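Local coordinates for cryptochrome DASH, chloroplastic/mitochondrial (Arabidopsis thaliana, PDB 2J4D), which binds FAD and a folate light antenna, and repairs cyclobutane pyrimidine dimers in single-stranded DNA, possibly also acting as a photoreceptor, at residues Ala378-Leu383 with Gly387-Arg392. Numbering follows the deposited sequence.
Sequences ANMKEL and GFMSNR. With FAD (flavin-adenine dinucleotide), chain C.
G387 N donates to L383 O at 2.7 Å, and the chain then leaves helix 374-386 through the positive phi of G387 (82°), runs extended through F388 and M389, and enters helix 391-404 at S390. Beside this exit the CA-H of L383 leans on F388 O, a weak C-H...O contact. M389 makes the largest share of the packing. Its chain is extended as far as SD and bends at chi3 (-56°), which turns the methyl CE back onto the helix, 3.7 Å from L383 CB and 3.9 Å from M380 SD. N379 crosses M389 at about a right angle, the oxygen OD1 lying 3.4 Å from M389 CG, while ND2 is held by L375 O.

A short extended connection between consecutive helices of the FAD-binding domain can thus meet a helix on one side and a cofactor on the other: the M389 side chain packs back on helix 374-386, while F388, N391 and the backbone O of M389 line the flavin pocket. The ring of F388 brings CZ to 3.4 Å from FAD O5', close to the ring plane, and R394 makes a cation-pi contact with it. E382, whose fully extended chain lies alongside F388 and points the same way, sets OE2 at the ring edge, in plane, with carboxylate and ring turned 41° apart.

One water joins the two segments, accepting from the backbone N of S390 and donating toward N379 OD1 and E382 OE1 (2.6 Å to the latter), although more acceptors surround it than it has protons to give. E382 OE1 is also bonded to Y463 OH, which links the carboxylate to helix 462-467. S390, the N-cap residue, turns OG to G393 N and closes the first turn of helix 391-404.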
loop_
_atom_site.group_PDB
_atom_site.type_symbol
_atom_site.label_atom_id
_atom_site.label_comp_id
_atom_site.label_asym_id
_atom_site.label_seq_id
_atom_site.Cartn_x
_atom_site.Cartn_y
_atom_site.Cartn_z
ATOM N N ALA A 378 -21.135 4.383 6.894
ATOM C CA ALA A 378 -20.540 5.346 5.978
ATOM C C ALA A 378 -19.115 4.908 5.632
ATOM O O ALA A 378 -18.700 4.965 4.477
ATOM C CB ALA A 378 -20.529 6.742 6.613
ATOM N N ASN A 379 -18.365 4.482 6.639
ATOM C CA ASN A 379 -16.996 4.041 6.403
ATOM C C ASN A 379 -16.945 2.790 5.532
ATOM O O ASN A 379 -16.146 2.714 4.598
ATOM C CB ASN A 379 -16.283 3.804 7.741
ATOM C CG ASN A 379 -15.598 5.059 8.266
ATOM O OD1 ASN A 379 -14.571 5.487 7.734
ATOM N ND2 ASN A 379 -16.173 5.666 9.305
ATOM N N MET A 380 -17.812 1.819 5.808
ATOM C CA MET A 380 -17.809 0.590 5.019
ATOM C C MET A 380 -18.257 0.860 3.586
ATOM O O MET A 380 -17.810 0.198 2.648
ATOM C CB MET A 380 -18.703 -0.468 5.672
ATOM C CG MET A 380 -18.255 -0.865 7.079
ATOM S SD MET A 380 -16.492 -1.299 7.176
ATOM C CE MET A 380 -16.474 -2.792 6.134
ATOM N N LYS A 381 -19.137 1.841 3.411
ATOM C CA LYS A 381 -19.595 2.175 2.070
ATOM C C LYS A 381 -18.452 2.900 1.347
ATOM O O LYS A 381 -18.227 2.687 0.156
ATOM C CB LYS A 381 -20.842 3.065 2.130
ATOM C CG LYS A 381 -21.550 3.225 0.785
ATOM C CD LYS A 381 -22.863 3.997 0.914
ATOM C CE LYS A 381 -23.879 3.270 1.809
ATOM N NZ LYS A 381 -24.354 1.956 1.267
ATOM N N GLU A 382 -17.726 3.755 2.065
ATOM C CA GLU A 382 -16.603 4.465 1.451
ATOM C C GLU A 382 -15.616 3.431 0.909
ATOM O O GLU A 382 -15.130 3.531 -0.220
ATOM C CB GLU A 382 -15.884 5.362 2.472
ATOM C CG GLU A 382 -14.709 6.130 1.843
ATOM C CD GLU A 382 -13.947 7.008 2.820
ATOM O OE1 GLU A 382 -14.441 7.244 3.940
ATOM O OE2 GLU A 382 -12.847 7.475 2.457
ATOM N N LEU A 383 -15.342 2.426 1.729
ATOM C CA LEU A 383 -14.414 1.361 1.365
ATOM C C LEU A 383 -14.815 0.578 0.114
ATOM O O LEU A 383 -14.015 0.432 -0.807
ATOM C CB LEU A 383 -14.273 0.391 2.532
ATOM C CG LEU A 383 -13.417 -0.849 2.259
ATOM C CD1 LEU A 383 -11.967 -0.425 1.962
ATOM C CD2 LEU A 383 -13.476 -1.763 3.463
ATOM N N GLY A 387 -12.309 1.972 -2.309
ATOM C CA GLY A 387 -11.118 1.179 -2.031
ATOM C C GLY A 387 -10.209 1.869 -1.023
ATOM O O GLY A 387 -9.045 1.496 -0.843
ATOM N N PHE A 388 -10.739 2.894 -0.363
ATOM C CA PHE A 388 -9.977 3.632 0.641
ATOM C C PHE A 388 -10.864 3.925 1.850
ATOM O O PHE A 388 -12.090 3.963 1.735
ATOM C CB PHE A 388 -9.471 4.960 0.057
ATOM C CG PHE A 388 -8.566 5.735 0.985
ATOM C CD1 PHE A 388 -7.197 5.486 1.010
ATOM C CD2 PHE A 388 -9.086 6.697 1.852
ATOM C CE1 PHE A 388 -6.351 6.179 1.886
ATOM C CE2 PHE A 388 -8.245 7.399 2.736
ATOM C CZ PHE A 388 -6.874 7.134 2.749
ATOM N N MET A 389 -10.235 4.104 3.009
ATOM C CA MET A 389 -10.939 4.454 4.242
ATOM C C MET A 389 -9.929 5.230 5.069
ATOM O O MET A 389 -8.739 4.892 5.063
ATOM C CB MET A 389 -11.394 3.212 5.016
ATOM C CG MET A 389 -12.288 3.547 6.221
ATOM S SD MET A 389 -12.731 2.144 7.267
ATOM C CE MET A 389 -13.508 1.020 6.063
ATOM N N SER A 390 -10.386 6.274 5.760
ATOM C CA SER A 390 -9.485 7.080 6.587
ATOM C C SER A 390 -8.935 6.212 7.706
ATOM O O SER A 390 -9.558 5.223 8.093
ATOM C CB SER A 390 -10.216 8.275 7.215
ATOM O OG SER A 390 -11.164 7.834 8.171
ATOM N N ASN A 391 -7.771 6.590 8.229
ATOM C CA ASN A 391 -7.165 5.838 9.318
ATOM C C ASN A 391 -8.115 5.792 10.522
ATOM O O ASN A 391 -8.260 4.758 11.176
ATOM C CB ASN A 391 -5.841 6.484 9.728
ATOM C CG ASN A 391 -5.200 5.782 10.913
ATOM O OD1 ASN A 391 -4.919 4.582 10.862
ATOM N ND2 ASN A 391 -4.978 6.523 11.992
ATOM N N ARG A 392 -8.759 6.919 10.813
ATOM C CA ARG A 392 -9.698 6.990 11.934
ATOM C C ARG A 392 -10.843 5.996 11.701
ATOM O O ARG A 392 -11.224 5.251 12.596
ATOM C CB ARG A 392 -10.235 8.423 12.060
ATOM C CG ARG A 392 -11.365 8.627 13.068
ATOM C CD ARG A 392 -10.983 8.169 14.465
ATOM N NE ARG A 392 -9.638 8.607 14.834
ATOM C CZ ARG A 392 -9.080 8.372 16.018
ATOM N NH1 ARG A 392 -9.755 7.712 16.949
ATOM N NH2 ARG A 392 -7.838 8.782 16.269
HETATM P PA FAD C . -1.334 9.474 6.389
HETATM O O1A FAD C . -1.142 10.543 5.388
HETATM O O2A FAD C . -1.906 9.800 7.716
HETATM O O5B FAD C . 0.060 8.716 6.655
HETATM C C5B FAD C . 1.138 8.799 5.696
HETATM C C4B FAD C . 1.655 7.380 5.435
HETATM O O4B FAD C . 2.089 6.822 6.673
HETATM C C3B FAD C . 0.617 6.404 4.890
HETATM O O3B FAD C . 0.409 6.548 3.495
HETATM C C2B FAD C . 1.206 5.094 5.312
HETATM O O2B FAD C . 2.130 4.533 4.404
HETATM C C1B FAD C . 1.811 5.412 6.690
HETATM N N9A FAD C . 0.937 5.120 7.847
HETATM C C8A FAD C . 0.122 5.998 8.534
HETATM N N7A FAD C . -0.527 5.415 9.533
HETATM C C5A FAD C . -0.115 4.101 9.500
HETATM C C6A FAD C . -0.453 2.982 10.297
HETATM N N6A FAD C . -1.287 3.016 11.327
HETATM N N1A FAD C . 0.148 1.774 9.982
HETATM C C2A FAD C . 1.020 1.691 8.923
HETATM N N3A FAD C . 1.383 2.722 8.122
HETATM C C4A FAD C . 0.781 3.899 8.442
HETATM N N1 FAD C . -2.139 1.058 5.692
HETATM C C2 FAD C . -1.633 0.524 4.526
HETATM O O2 FAD C . -0.744 1.084 3.911
HETATM N N3 FAD C . -2.171 -0.686 4.060
HETATM C C4 FAD C . -3.190 -1.385 4.703
HETATM O O4 FAD C . -3.627 -2.453 4.237
HETATM C C4X FAD C . -3.705 -0.830 5.900
HETATM N N5 FAD C . -4.734 -1.463 6.614
HETATM C C5X FAD C . -5.157 -0.970 7.850
HETATM C C6 FAD C . -6.096 -1.671 8.616
HETATM C C7 FAD C . -6.548 -1.200 9.871
HETATM C C7M FAD C . -7.560 -2.006 10.648
HETATM C C8 FAD C . -6.015 0.045 10.367
HETATM C C8M FAD C . -6.441 0.631 11.704
HETATM C C9 FAD C . -5.069 0.758 9.606
HETATM C C9A FAD C . -4.619 0.274 8.341
HETATM N N10 FAD C . -3.664 0.977 7.548
HETATM C C10 FAD C . -3.152 0.400 6.364
HETATM C "C1'" FAD C . -2.898 2.123 8.136
HETATM C "C2'" FAD C . -3.471 3.536 7.902
HETATM O "O2'" FAD C . -4.840 3.564 8.269
HETATM C "C3'" FAD C . -3.324 3.918 6.431
HETATM O "O3'" FAD C . -1.946 3.825 6.018
HETATM C "C4'" FAD C . -3.768 5.352 6.092
HETATM O "O4'" FAD C . -5.157 5.523 6.381
HETATM C "C5'" FAD C . -3.510 5.615 4.614
HETATM O "O5'" FAD C . -3.893 6.951 4.282
HETATM P P FAD C . -2.925 8.196 4.229
HETATM O O1P FAD C . -1.918 7.859 3.209
HETATM O O2P FAD C . -3.727 9.415 3.938
HETATM O O3P FAD C . -2.343 8.428 5.688
HETATM O O HOH W 1 -13.119 7.212 6.139
#